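Local coordinates for coat protein (Pseudomonas phage PP7, PDB 2QUD) that self-assembles as dimers into the T=3 icosahedral capsid, packages the viral RNA genome and represses translation of the viral replicase by binding RNA, at residues 18-23 with 32-37; 28-33 with 43-48; 37-42 with 74-79; 59-64 with 82-87. One frame throughout, in Å; residues are numbered along the deposited sequence. Where two conformers were deposited one is given.

Interaction 1 of 4, residues 18-23 with 32-37; sequences TLTEIQ and EEKVGP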
loop_
_atom_site.group_PDB
_atom_site.type_symbol
_atom_site.label_atom_id
_atom_site.label_comp_id
_atom_site.label_asym_id
_atom_site.label_seq_id
_atom_site.Cartn_x
_atom_site.Cartn_y
_atom_site.Cartn_z
ATOM N N THR A 18 10.358 14.503 3.172
ATOM C CA THR A 18 9.203 15.249 3.673
ATOM C C THR A 18 8.279 15.564 2.505
ATOM O O THR A 18 8.717 16.159 1.546
ATOM C CB THR A 18 9.640 16.556 4.360
ATOM O OG1 THR A 18 10.512 16.236 5.450
ATOM C CG2 THR A 18 8.430 17.377 4.831
ATOM N N LEU A 19 7.009 15.195 2.638
ATOM C CA LEU A 19 5.993 15.504 1.646
ATOM C C LEU A 19 5.033 16.521 2.225
ATOM O O LEU A 19 4.430 16.296 3.274
ATOM C CB LEU A 19 5.237 14.261 1.219
ATOM C CG LEU A 19 6.041 13.314 0.328
ATOM C CD1 LEU A 19 6.607 12.166 1.152
ATOM C CD2 LEU A 19 5.140 12.831 -0.773
ATOM N N THR A 20 4.872 17.620 1.496
ATOM C CA THR A 20 4.104 18.799 1.922
ATOM C C THR A 20 2.793 18.894 1.192
ATOM O O THR A 20 2.750 18.721 -0.023
ATOM C CB THR A 20 4.932 20.087 1.646
ATOM O OG1 THR A 20 6.184 19.982 2.352
ATOM C CG2 THR A 20 4.214 21.293 2.102
ATOM N N GLU A 21 1.752 19.175 1.951
ATOM C CA GLU A 21 0.416 19.312 1.360
ATOM C C GLU A 21 0.388 20.521 0.421
ATOM O O GLU A 21 0.762 21.640 0.817
ATOM C CB GLU A 21 -0.649 19.455 2.426
ATOM C CG GLU A 21 -2.074 19.181 1.950
ATOM C CD GLU A 21 -3.084 19.365 3.063
ATOM O OE1 GLU A 21 -3.833 18.402 3.396
ATOM O OE2 GLU A 21 -3.173 20.499 3.565
ATOM N N ILE A 22 -0.018 20.270 -0.830
ATOM C CA ILE A 22 -0.196 21.318 -1.834
ATOM C C ILE A 22 -1.659 21.535 -2.280
ATOM O O ILE A 22 -1.968 22.551 -2.923
ATOM C CB ILE A 22 0.738 21.087 -3.055
ATOM C CG1 ILE A 22 0.448 19.792 -3.780
ATOM C CG2 ILE A 22 2.219 21.050 -2.559
ATOM C CD1 ILE A 22 1.041 19.735 -5.176
ATOM N N GLN A 23 -2.540 20.592 -1.963
ATOM C CA GLN A 23 -3.976 20.659 -2.269
ATOM C C GLN A 23 -4.755 19.894 -1.196
ATOM O O GLN A 23 -4.304 18.828 -0.755
ATOM C CB GLN A 23 -4.262 20.040 -3.638
ATOM C CG GLN A 23 -5.677 20.279 -4.113
ATOM C CD GLN A 23 -5.943 19.646 -5.436
ATOM O OE1 GLN A 23 -6.644 18.632 -5.528
ATOM N NE2 GLN A 23 -5.384 20.224 -6.472
ATOM N N GLU A 32 3.394 16.822 -1.974
ATOM C CA GLU A 32 4.528 16.733 -2.872
ATOM C C GLU A 32 5.828 16.947 -2.100
ATOM O O GLU A 32 5.849 17.740 -1.156
ATOM C CB GLU A 32 4.354 17.785 -3.974
ATOM C CG GLU A 32 5.555 18.215 -4.700
ATOM C CD GLU A 32 5.216 19.307 -5.667
ATOM O OE1 GLU A 32 5.547 20.501 -5.385
ATOM O OE2 GLU A 32 4.611 18.928 -6.683
ATOM N N GLU A 33 6.884 16.242 -2.523
ATOM C CA GLU A 33 8.179 16.478 -1.968
ATOM C C GLU A 33 8.787 17.727 -2.626
ATOM O O GLU A 33 9.145 17.692 -3.793
ATOM C CB GLU A 33 9.112 15.295 -2.153
ATOM C CG GLU A 33 10.407 15.508 -1.439
ATOM C CD GLU A 33 11.413 14.437 -1.674
ATOM O OE1 GLU A 33 11.358 13.768 -2.727
ATOM O OE2 GLU A 33 12.287 14.286 -0.808
ATOM N N LYS A 34 8.880 18.812 -1.868
ATOM C CA LYS A 34 9.327 20.105 -2.410
ATOM C C LYS A 34 10.836 20.211 -2.445
ATOM O O LYS A 34 11.436 21.004 -1.709
ATOM C CB LYS A 34 8.698 21.259 -1.643
ATOM C CG LYS A 34 7.217 21.290 -1.793
ATOM C CD LYS A 34 6.684 22.569 -1.154
ATOM C CE LYS A 34 5.221 22.779 -1.424
ATOM N NZ LYS A 34 4.862 24.152 -0.917
ATOM N N VAL A 35 11.431 19.388 -3.311
ATOM C CA VAL A 35 12.876 19.314 -3.527
ATOM C C VAL A 35 13.064 19.221 -5.050
ATOM O O VAL A 35 12.276 18.544 -5.728
ATOM C CB VAL A 35 13.468 18.051 -2.836
ATOM C CG1 VAL A 35 14.981 17.927 -3.069
ATOM C CG2 VAL A 35 13.146 18.070 -1.341
ATOM N N GLY A 36 14.095 19.859 -5.584
ATOM C CA GLY A 36 14.380 19.772 -7.007
ATOM C C GLY A 36 13.386 20.501 -7.909
ATOM O O GLY A 36 12.526 21.198 -7.426
ATOM N N PRO A 37 13.481 20.314 -9.231
ATOM C CA PRO A 37 12.546 21.011 -10.116
ATOM C C PRO A 37 11.145 20.495 -9.906
ATOM O O PRO A 37 10.978 19.395 -9.397
ATOM C CB PRO A 37 13.026 20.660 -11.523
ATOM C CG PRO A 37 13.920 19.493 -11.362
ATOM C CD PRO A 37 14.432 19.461 -9.966
HETATM O O HOH W 1 8.368 18.845 1.003
HETATM O O HOH W 2 12.520 15.649 1.585
HETATM O O HOH W 3 2.057 23.979 -0.078
#
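Lys34 CG stands anti to its own carbonyl carbon (chi1 -64°), and with the rest of the chain extended the side chain runs back across strand 15-24 toward Ile22. In Ile22, CG1 takes the crowded position between backbone N and carbonyl carbon (chi1 62°), which sets CG2 beside the backbone N, where it meets Lys34 CE at 3.6 Å as the two side chains run antiparallel past one another. Thr20 crosses the lysine at about a right angle, its CG2 against the same CE. The tip is held by a water that accepts from Lys34 NZ and donates to Glu21 O. Beneath this, Thr20 and Glu32 form an antiparallel hydrogen-bonded pair in the sheet of the coat protein, where strand 15-24 lies between strands 7-12 and 29-32. Thr20 N gives a nearly straight bond to Glu32 O (2.8 Å, 172°), and Glu32 N returns one to Thr20 O; both donors sit above the carbonyl planes. Just beyond, Ile22 and Gln23 both face Ile30 in a classic beta bulge, while Lys34 centres an inverse gamma turn. A second water is gripped by Thr18 O, Thr20 OG1 and Lys34 N. Glu33 lays CG 3.5 Å from Thr18 O; a water donates to its OE2 and accepts from Thr18 N, and OE2 also forms a salt bridge with Arg17.

Interaction 2 of 4, residues 28-33 with 43-48; sequences RQIFEE and RLTASL. With GOL (glycerol), chain C.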
loop_
_atom_site.group_PDB
_atom_site.type_symbol
_atom_site.label_atom_id
_atom_site.label_comp_id
_atom_site.label_asym_id
_atom_site.label_seq_id
_atom_site.Cartn_x
_atom_site.Cartn_y
_atom_site.Cartn_z
ATOM N N ARG A 28 -9.902 15.279 -2.595
ATOM C CA ARG A 28 -8.626 14.657 -2.279
ATOM C C ARG A 28 -7.617 15.604 -1.676
ATOM O O ARG A 28 -7.763 16.837 -1.774
ATOM C CB ARG A 28 -8.016 14.044 -3.531
ATOM C CG ARG A 28 -7.621 15.046 -4.578
ATOM C CD ARG A 28 -7.309 14.427 -5.943
ATOM N NE ARG A 28 -8.390 13.591 -6.466
ATOM C CZ ARG A 28 -9.535 14.062 -6.970
ATOM N NH1 ARG A 28 -9.816 15.366 -7.020
ATOM N NH2 ARG A 28 -10.435 13.214 -7.428
ATOM N N GLN A 29 -6.574 15.035 -1.078
ATOM C CA GLN A 29 -5.383 15.763 -0.723
ATOM C C GLN A 29 -4.264 15.355 -1.653
ATOM O O GLN A 29 -4.221 14.222 -2.095
ATOM C CB GLN A 29 -4.940 15.457 0.704
ATOM C CG GLN A 29 -5.922 15.828 1.743
ATOM C CD GLN A 29 -5.637 15.132 3.041
ATOM O OE1 GLN A 29 -6.134 14.025 3.270
ATOM N NE2 GLN A 29 -4.771 15.727 3.857
ATOM N N ILE A 30 -3.338 16.277 -1.915
ATOM C CA ILE A 30 -2.120 15.998 -2.674
ATOM C C ILE A 30 -0.965 16.539 -1.861
ATOM O O ILE A 30 -1.027 17.703 -1.391
ATOM C CB ILE A 30 -2.122 16.612 -4.098
ATOM C CG1 ILE A 30 -3.353 16.153 -4.880
ATOM C CG2 ILE A 30 -0.860 16.196 -4.840
ATOM C CD1 ILE A 30 -3.363 16.685 -6.273
ATOM N N PHE A 31 0.043 15.709 -1.688
ATOM C CA PHE A 31 1.273 16.060 -0.998
ATOM C C PHE A 31 2.405 15.931 -2.024
ATOM O O PHE A 31 2.383 15.006 -2.864
ATOM C CB PHE A 31 1.608 15.134 0.180
ATOM C CG PHE A 31 0.625 15.202 1.350
ATOM C CD1 PHE A 31 -0.650 14.608 1.218
ATOM C CD2 PHE A 31 0.946 15.843 2.536
ATOM C CE1 PHE A 31 -1.549 14.671 2.273
ATOM C CE2 PHE A 31 0.048 15.908 3.574
ATOM C CZ PHE A 31 -1.170 15.306 3.460
ATOM N N GLU A 32 3.394 16.822 -1.974
ATOM C CA GLU A 32 4.528 16.733 -2.872
ATOM C C GLU A 32 5.828 16.947 -2.100
ATOM O O GLU A 32 5.849 17.740 -1.156
ATOM C CB GLU A 32 4.354 17.785 -3.974
ATOM C CG GLU A 32 5.555 18.215 -4.700
ATOM C CD GLU A 32 5.216 19.307 -5.667
ATOM O OE1 GLU A 32 5.547 20.501 -5.385
ATOM O OE2 GLU A 32 4.611 18.928 -6.683
ATOM N N GLU A 33 6.884 16.242 -2.523
ATOM C CA GLU A 33 8.179 16.478 -1.968
ATOM C C GLU A 33 8.787 17.727 -2.626
ATOM O O GLU A 33 9.145 17.692 -3.793
ATOM C CB GLU A 33 9.112 15.295 -2.153
ATOM C CG GLU A 33 10.407 15.508 -1.439
ATOM C CD GLU A 33 11.413 14.437 -1.674
ATOM O OE1 GLU A 33 11.358 13.768 -2.727
ATOM O OE2 GLU A 33 12.287 14.286 -0.808
ATOM N N ARG A 43 4.972 12.498 -5.412
ATOM C CA ARG A 43 3.597 12.885 -5.140
ATOM C C ARG A 43 2.855 11.791 -4.363
ATOM O O ARG A 43 2.992 10.626 -4.707
ATOM C CB ARG A 43 2.846 13.068 -6.463
ATOM C CG ARG A 43 1.667 14.036 -6.409
ATOM C CD ARG A 43 2.080 15.425 -6.910
ATOM N NE ARG A 43 1.015 16.098 -7.653
ATOM C CZ ARG A 43 1.169 17.198 -8.395
ATOM N NH1 ARG A 43 0.117 17.710 -9.024
ATOM N NH2 ARG A 43 2.351 17.804 -8.517
ATOM N N LEU A 44 2.046 12.200 -3.391
ATOM C CA LEU A 44 1.133 11.305 -2.680
ATOM C C LEU A 44 -0.242 11.935 -2.727
ATOM O O LEU A 44 -0.430 13.055 -2.274
ATOM C CB LEU A 44 1.552 11.133 -1.215
ATOM C CG LEU A 44 0.613 10.263 -0.334
ATOM C CD1 LEU A 44 0.496 8.808 -0.880
ATOM C CD2 LEU A 44 1.062 10.272 1.124
ATOM N N THR A 45 -1.207 11.203 -3.286
ATOM C CA THR A 45 -2.578 11.646 -3.326
ATOM C C THR A 45 -3.356 10.775 -2.354
ATOM O O THR A 45 -3.177 9.547 -2.342
ATOM C CB THR A 45 -3.112 11.516 -4.764
ATOM O OG1 THR A 45 -2.281 12.279 -5.644
ATOM C CG2 THR A 45 -4.593 11.979 -4.861
ATOM N N ALA A 46 -4.256 11.397 -1.594
ATOM C CA ALA A 46 -5.018 10.700 -0.566
ATOM C C ALA A 46 -6.498 11.116 -0.574
ATOM O O ALA A 46 -6.825 12.279 -0.740
ATOM C CB ALA A 46 -4.391 10.935 0.795
ATOM N N SER A 47 -7.376 10.127 -0.445
ATOM C CA SER A 47 -8.810 10.400 -0.312
ATOM C C SER A 47 -9.417 9.450 0.703
ATOM O O SER A 47 -8.898 8.373 0.955
ATOM C CB SER A 47 -9.567 10.317 -1.627
ATOM O OG SER A 47 -9.540 9.030 -2.161
ATOM N N LEU A 48 -10.529 9.891 1.268
ATOM C CA LEU A 48 -11.263 9.144 2.261
ATOM C C LEU A 48 -12.731 9.434 1.968
ATOM O O LEU A 48 -13.150 10.592 2.059
ATOM C CB LEU A 48 -10.888 9.623 3.647
ATOM C CG LEU A 48 -11.651 9.098 4.867
ATOM C CD1 LEU A 48 -11.752 7.577 4.853
ATOM C CD2 LEU A 48 -10.949 9.640 6.141
HETATM C C1 GOL C . -10.371 13.801 0.724
HETATM O O1 GOL C . -11.138 12.618 0.637
HETATM C C2 GOL C . -10.083 14.247 2.158
HETATM O O2 GOL C . -11.294 14.563 2.807
HETATM C C3 GOL C . -9.280 13.278 3.031
HETATM O O3 GOL C . -8.316 12.548 2.299
#
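Strands 29-32 and 43-48 run antiparallel, their axes 4.6 Å apart at closest approach and their directions 163° apart, as the two arms of a beta hairpin. Gln29 with Ala46 and Phe31 with Leu44 are its hydrogen-bonded pairs; Phe31 N reaches Leu44 O at 2.8 Å, in the carbonyl plane. On the face of Phe31 and Leu44, the phenylalanine CB rests on Leu44 CB while Leu44 O lies in plane at the ring edge, and Gly124 and Leu123 of the second subunit pack on these two side chains. On the other face, Ile30 and Thr45 extend alongside each other. Arg43, an RNA-binding residue, starts with CG anti to its backbone N and then bends at chi2 and chi3, so that CG, CD and NE pass obliquely over Ile30 CG2, with NE 3.4 Å from that methyl. The bend delivers NH2 to Glu32 OE2 at 3.1 Å, a salt bridge whose hydrogen bond is weak (120°), with the carboxylate and guanidinium planes 51° apart. Glu32 OE1 pairs with Arg41. At the other end a glycerol, probably from crystallisation, donates from O3 to Gln29 OE1 at 2.8 Å and accepts at O1 from Leu48 N.

Interaction 3 of 4, residues 37-42 with 74-79; sequences PLVGRL and PKVRYT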
loop_
_atom_site.group_PDB
_atom_site.type_symbol
_atom_site.label_atom_id
_atom_site.label_comp_id
_atom_site.label_asym_id
_atom_site.label_seq_id
_atom_site.Cartn_x
_atom_site.Cartn_y
_atom_site.Cartn_z
ATOM N N PRO A 37 13.481 20.314 -9.231
ATOM C CA PRO A 37 12.546 21.011 -10.116
ATOM C C PRO A 37 11.145 20.495 -9.906
ATOM O O PRO A 37 10.978 19.395 -9.397
ATOM C CB PRO A 37 13.026 20.660 -11.523
ATOM C CG PRO A 37 13.920 19.493 -11.362
ATOM C CD PRO A 37 14.432 19.461 -9.966
ATOM N N LEU A 38 10.140 21.273 -10.299
ATOM C CA LEU A 38 8.753 20.834 -10.057
ATOM C C LEU A 38 8.376 19.554 -10.780
ATOM O O LEU A 38 7.710 18.684 -10.228
ATOM C CB LEU A 38 7.731 21.930 -10.382
ATOM C CG LEU A 38 7.283 22.696 -9.135
ATOM C CD1 LEU A 38 8.375 23.668 -8.713
ATOM C CD2 LEU A 38 5.968 23.391 -9.398
ATOM N N VAL A 39 8.822 19.435 -12.018
ATOM C CA VAL A 39 8.553 18.256 -12.812
ATOM C C VAL A 39 9.304 17.097 -12.167
ATOM O O VAL A 39 10.520 17.159 -11.956
ATOM C CB VAL A 39 8.998 18.426 -14.288
ATOM C CG1 VAL A 39 9.008 17.106 -15.019
ATOM C CG2 VAL A 39 8.093 19.431 -14.997
ATOM N N GLY A 40 8.550 16.053 -11.873
ATOM C CA GLY A 40 9.102 14.827 -11.353
ATOM C C GLY A 40 9.135 14.707 -9.846
ATOM O O GLY A 40 9.644 13.711 -9.342
ATOM N N ARG A 41 8.620 15.706 -9.122
ATOM C CA ARG A 41 8.577 15.621 -7.656
ATOM C C ARG A 41 7.680 14.451 -7.256
ATOM O O ARG A 41 6.601 14.251 -7.832
ATOM C CB ARG A 41 8.073 16.884 -6.966
ATOM C CG ARG A 41 9.045 18.033 -7.065
ATOM C CD ARG A 41 8.501 19.309 -6.510
ATOM N NE ARG A 41 9.557 20.310 -6.400
ATOM C CZ ARG A 41 9.442 21.497 -5.816
ATOM N NH1 ARG A 41 8.299 21.885 -5.285
ATOM N NH2 ARG A 41 10.508 22.298 -5.720
ATOM N N LEU A 42 8.154 13.737 -6.243
ATOM C CA LEU A 42 7.381 12.659 -5.592
ATOM C C LEU A 42 6.063 13.230 -5.114
ATOM O O LEU A 42 6.044 14.304 -4.513
ATOM C CB LEU A 42 8.156 12.110 -4.410
ATOM C CG LEU A 42 7.541 10.918 -3.669
ATOM C CD1 LEU A 42 7.472 9.676 -4.597
ATOM C CD2 LEU A 42 8.379 10.645 -2.432
ATOM N N PRO A 74 14.319 19.533 -16.988
ATOM C CA PRO A 74 13.621 18.389 -16.414
ATOM C C PRO A 74 12.439 17.925 -17.267
ATOM O O PRO A 74 11.611 18.743 -17.706
ATOM C CB PRO A 74 13.136 18.900 -15.053
ATOM C CG PRO A 74 13.396 20.352 -15.012
ATOM C CD PRO A 74 14.358 20.696 -16.077
ATOM N N LYS A 75 12.418 16.616 -17.530
ATOM C CA LYS A 75 11.330 15.942 -18.239
ATOM C C LYS A 75 11.110 14.581 -17.580
ATOM O O LYS A 75 12.083 13.900 -17.255
ATOM C CB LYS A 75 11.704 15.721 -19.700
ATOM C CG LYS A 75 10.567 15.234 -20.573
ATOM C CD LYS A 75 10.993 15.145 -22.032
ATOM C CE LYS A 75 9.881 14.577 -22.901
ATOM N NZ LYS A 75 10.190 14.733 -24.354
ATOM N N VAL A 76 9.847 14.185 -17.411
ATOM C CA VAL A 76 9.518 12.858 -16.869
ATOM C C VAL A 76 9.726 11.814 -17.973
ATOM O O VAL A 76 9.158 11.920 -19.068
ATOM C CB VAL A 76 8.061 12.776 -16.344
ATOM C CG1 VAL A 76 7.733 11.356 -15.848
ATOM C CG2 VAL A 76 7.825 13.820 -15.246
ATOM N N ARG A 77 10.584 10.844 -17.674
ATOM C CA ARG A 77 10.841 9.677 -18.518
ATOM C C ARG A 77 9.741 8.613 -18.324
ATOM O O ARG A 77 9.169 8.091 -19.282
ATOM C CB ARG A 77 12.205 9.109 -18.122
ATOM C CG ARG A 77 12.826 8.153 -19.105
ATOM C CD ARG A 77 13.936 7.350 -18.448
ATOM N NE ARG A 77 14.960 8.192 -17.830
ATOM C CZ ARG A 77 15.922 7.756 -17.011
ATOM N NH1 ARG A 77 16.025 6.468 -16.673
ATOM N NH2 ARG A 77 16.795 8.627 -16.511
ATOM N N TYR A 78 9.460 8.281 -17.071
ATOM C CA TYR A 78 8.391 7.324 -16.745
ATOM C C TYR A 78 7.962 7.588 -15.319
ATOM O O TYR A 78 8.696 8.254 -14.561
ATOM C CB TYR A 78 8.815 5.844 -16.922
ATOM C CG TYR A 78 10.033 5.410 -16.136
ATOM C CD1 TYR A 78 9.941 5.063 -14.793
ATOM C CD2 TYR A 78 11.284 5.339 -16.734
ATOM C CE1 TYR A 78 11.074 4.692 -14.061
ATOM C CE2 TYR A 78 12.420 4.956 -16.006
ATOM C CZ TYR A 78 12.301 4.641 -14.671
ATOM O OH TYR A 78 13.421 4.254 -13.965
ATOM N N THR A 79 6.791 7.058 -14.977
ATOM C CA THR A 79 6.229 7.199 -13.641
ATOM C C THR A 79 5.818 5.816 -13.167
ATOM O O THR A 79 5.134 5.072 -13.869
ATOM C CB THR A 79 5.026 8.156 -13.595
ATOM O OG1 THR A 79 5.414 9.428 -14.145
ATOM C CG2 THR A 79 4.526 8.350 -12.122
#
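A type II beta turn from Leu38 to Arg41, in the loop joining strands 29-32 and 43-50, meets the start of strand 76-89 in a small apolar surface contact with no hydrogen bond across it. Gly40 takes the third position of the turn with positive phi (93°), as is usual for glycine in a type II turn; the closing bond, from Arg41 N to Leu38 O, is long and weak. Val39, at the second position, projects toward residues 74-76. Its CG1 stands anti to the backbone N (chi1 167°) and presses on Val76 CG2 at 3.5 Å, closer than normal carbon-carbon contact. That methyl of Val76 is the branch beside its own backbone N, and it also lies 4.1 Å from Gly40 N, so one methyl touches both central residues of the turn. The two valines cross obliquely, and Val39 CB in addition faces Pro74 CB at 4.2 Å. Further out, two proline rings cross obliquely: Pro37 CB lies 3.5 Å from Pro74 CG, and Pro37 CG is about as near to Pro74 CB as to Pro74 CG, at 3.8 Å. Beyond the turn Leu42 leads into strand 43-50, packing on Leu63 of strand 56-68 and on Leu103 of the second subunit, in its helix 94-109, while Val76 lies against Ala66 on strand 56-68, the neighbour of its own strand.

Interaction 4 of 4, residues 59-64 with 82-87; sequences VNLKLD and WSHDVT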
loop_
_atom_site.group_PDB
_atom_site.type_symbol
_atom_site.label_atom_id
_atom_site.label_comp_id
_atom_site.label_asym_id
_atom_site.label_seq_id
_atom_site.Cartn_x
_atom_site.Cartn_y
_atom_site.Cartn_z
ATOM N N VAL A 59 -10.446 4.274 1.832
ATOM C CA VAL A 59 -9.213 5.069 1.832
ATOM C C VAL A 59 -8.435 4.751 0.577
ATOM O O VAL A 59 -8.201 3.580 0.263
ATOM C CB VAL A 59 -8.307 4.722 3.036
ATOM C CG1 VAL A 59 -6.956 5.411 2.904
ATOM C CG2 VAL A 59 -8.971 5.067 4.352
ATOM N N ASN A 60 -8.079 5.779 -0.191
ATOM C CA ASN A 60 -7.214 5.597 -1.334
ATOM C C ASN A 60 -5.953 6.409 -1.130
ATOM O O ASN A 60 -6.038 7.578 -0.766
ATOM C CB ASN A 60 -7.912 5.996 -2.628
ATOM C CG ASN A 60 -8.985 5.021 -3.023
ATOM O OD1 ASN A 60 -10.144 5.172 -2.652
ATOM N ND2 ASN A 60 -8.598 3.973 -3.739
ATOM N N LEU A 61 -4.798 5.770 -1.302
ATOM C CA LEU A 61 -3.522 6.455 -1.283
ATOM C C LEU A 61 -2.824 6.104 -2.577
ATOM O O LEU A 61 -2.796 4.949 -2.950
ATOM C CB LEU A 61 -2.662 5.957 -0.136
ATOM C CG LEU A 61 -3.213 6.052 1.306
ATOM C CD1 LEU A 61 -2.223 5.444 2.369
ATOM C CD2 LEU A 61 -3.564 7.520 1.602
ATOM N N LYS A 62 -2.226 7.084 -3.249
ATOM C CA LYS A 62 -1.521 6.851 -4.545
ATOM C C LYS A 62 -0.184 7.562 -4.465
ATOM O O LYS A 62 -0.122 8.785 -4.445
ATOM C CB LYS A 62 -2.331 7.398 -5.723
ATOM C CG LYS A 62 -1.732 7.205 -7.125
ATOM C CD LYS A 62 -2.745 7.710 -8.176
ATOM C CE LYS A 62 -2.375 7.343 -9.595
ATOM N NZ LYS A 62 -3.444 7.806 -10.527
ATOM N N LEU A 63 0.880 6.776 -4.395
ATOM C CA LEU A 63 2.254 7.283 -4.439
ATOM C C LEU A 63 2.747 7.215 -5.893
ATOM O O LEU A 63 2.853 6.122 -6.464
ATOM C CB LEU A 63 3.152 6.460 -3.543
ATOM C CG LEU A 63 4.541 7.014 -3.271
ATOM C CD1 LEU A 63 4.518 8.349 -2.457
ATOM C CD2 LEU A 63 5.422 5.986 -2.577
ATOM N N ASP A 64 3.031 8.401 -6.450
ATOM C CA ASP A 64 3.510 8.558 -7.819
ATOM C C ASP A 64 4.975 8.952 -7.739
ATOM O O ASP A 64 5.302 10.006 -7.179
ATOM C CB ASP A 64 2.726 9.646 -8.564
ATOM C CG ASP A 64 1.302 9.246 -8.915
ATOM O OD1 ASP A 64 1.066 8.081 -9.282
ATOM O OD2 ASP A 64 0.430 10.150 -8.884
ATOM N N TRP A 82 2.487 3.196 -6.643
ATOM C CA TRP A 82 1.966 2.236 -5.688
ATOM C C TRP A 82 0.768 2.783 -4.980
ATOM O O TRP A 82 0.868 3.688 -4.208
ATOM C CB TRP A 82 3.046 1.816 -4.713
ATOM C CG TRP A 82 2.759 0.641 -3.821
ATOM C CD1 TRP A 82 1.576 0.305 -3.240
ATOM C CD2 TRP A 82 3.698 -0.330 -3.388
ATOM N NE1 TRP A 82 1.723 -0.805 -2.488
ATOM C CE2 TRP A 82 3.022 -1.216 -2.550
ATOM C CE3 TRP A 82 5.055 -0.519 -3.603
ATOM C CZ2 TRP A 82 3.661 -2.284 -1.953
ATOM C CZ3 TRP A 82 5.661 -1.547 -3.038
ATOM C CH2 TRP A 82 4.984 -2.440 -2.233
ATOM N N SER A 83 -0.378 2.210 -5.302
ATOM C CA SER A 83 -1.607 2.700 -4.720
ATOM C C SER A 83 -2.206 1.683 -3.749
ATOM O O SER A 83 -1.981 0.490 -3.849
ATOM C CB SER A 83 -2.614 3.105 -5.798
ATOM O OG SER A 83 -2.935 2.005 -6.606
ATOM N N HIS A 84 -2.947 2.217 -2.798
ATOM C CA HIS A 84 -3.613 1.489 -1.721
ATOM C C HIS A 84 -5.086 1.759 -1.785
ATOM O O HIS A 84 -5.509 2.887 -2.003
ATOM C CB HIS A 84 -3.085 1.935 -0.352
ATOM C CG HIS A 84 -1.606 1.851 -0.241
ATOM N ND1 HIS A 84 -0.949 0.813 0.386
ATOM C CD2 HIS A 84 -0.648 2.670 -0.725
ATOM C CE1 HIS A 84 0.356 1.006 0.285
ATOM N NE2 HIS A 84 0.566 2.126 -0.388
ATOM N N ASP A 85 -5.883 0.716 -1.560
ATOM C CA ASP A 85 -7.330 0.841 -1.504
ATOM C C ASP A 85 -7.722 0.054 -0.259
ATOM O O ASP A 85 -7.592 -1.162 -0.224
ATOM C CB ASP A 85 -7.941 0.263 -2.758
ATOM C CG ASP A 85 -9.416 0.561 -2.894
ATOM O OD1 ASP A 85 -9.811 0.843 -4.036
ATOM O OD2 ASP A 85 -10.176 0.515 -1.908
ATOM N N VAL A 86 -8.208 0.763 0.752
ATOM C CA VAL A 86 -8.508 0.161 2.056
ATOM C C VAL A 86 -10.014 0.324 2.314
ATOM O O VAL A 86 -10.563 1.430 2.257
ATOM C CB VAL A 86 -7.677 0.793 3.224
ATOM C CG1 VAL A 86 -7.768 -0.072 4.494
ATOM C CG2 VAL A 86 -6.193 1.072 2.838
ATOM N N THR A 87 -10.656 -0.796 2.631
ATOM C CA THR A 87 -12.079 -0.848 2.934
ATOM C C THR A 87 -12.190 -1.077 4.441
ATOM O O THR A 87 -11.764 -2.130 4.945
ATOM C CB THR A 87 -12.812 -1.967 2.184
ATOM O OG1 THR A 87 -12.763 -1.707 0.781
ATOM C CG2 THR A 87 -14.262 -2.046 2.609
HETATM O O HOH W 4 -6.104 3.597 -4.571
#
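Asn60 CB, 4.0 Å from His84 O, begins a side chain that turns toward strand 82-87. CG stands anti to the carbonyl carbon (chi1 -71°), and the amide beyond it extends alongside the Asp85 carboxylate, their planes 71° apart. At the tip ND2 has two partners: a weak bond to Asp85 OD1 at 3.4 Å and a shorter one, 2.7 Å, to a water that in turn donates to His84 O. Asp85 is itself drawn to Arg58 through OD2 in a salt bridge, which probably keeps the carboxylate charged. Below the side chains three hydrogen-bonded pairs tie the strands, among them His84 N to Leu61 O at 2.7 Å, and Ser83 CA approaches the same oxygen. On the opposite face Leu61 CB meets His84 CD2 at 3.9 Å, and Val59 and Val86 touch at their CB atoms. His84 ND1 bonds to Trp82 NE1 of the second subunit, and the reverse pair forms too. Strand 76-89 of this antiparallel hairpin pairs across the dimer interface with a strand of the second subunit, so the sheet continues into it. Lys62 and Ser83, on the face of Asn60 and Asp85, belong to the RNA-binding site of this coat-protein dimer.

All four contacts reach one antiparallel sheet whose strands lie in chain order. Interaction 1 joins strand 15-24 to the end of 29-32, 2 joins 29-32 to 43-50, and 4 joins 56-68 to 76-89, the strand at the dimer interface. Centres of 1 and 2, and of 2 and 4, are about 10 Å apart; 1 and 2 share Glu32 and Glu33. Interaction 3 is a surface contact, its centre about 20 Å from that of 4, where the 37-42 loop reaches strand 76-89; along the chain its segments alternate with those of 2 and of 4. Arg43 in interaction 2 and Lys62, Asp64, Ser83 and Thr87 in interaction 4 place RNA-binding residues on this sheet.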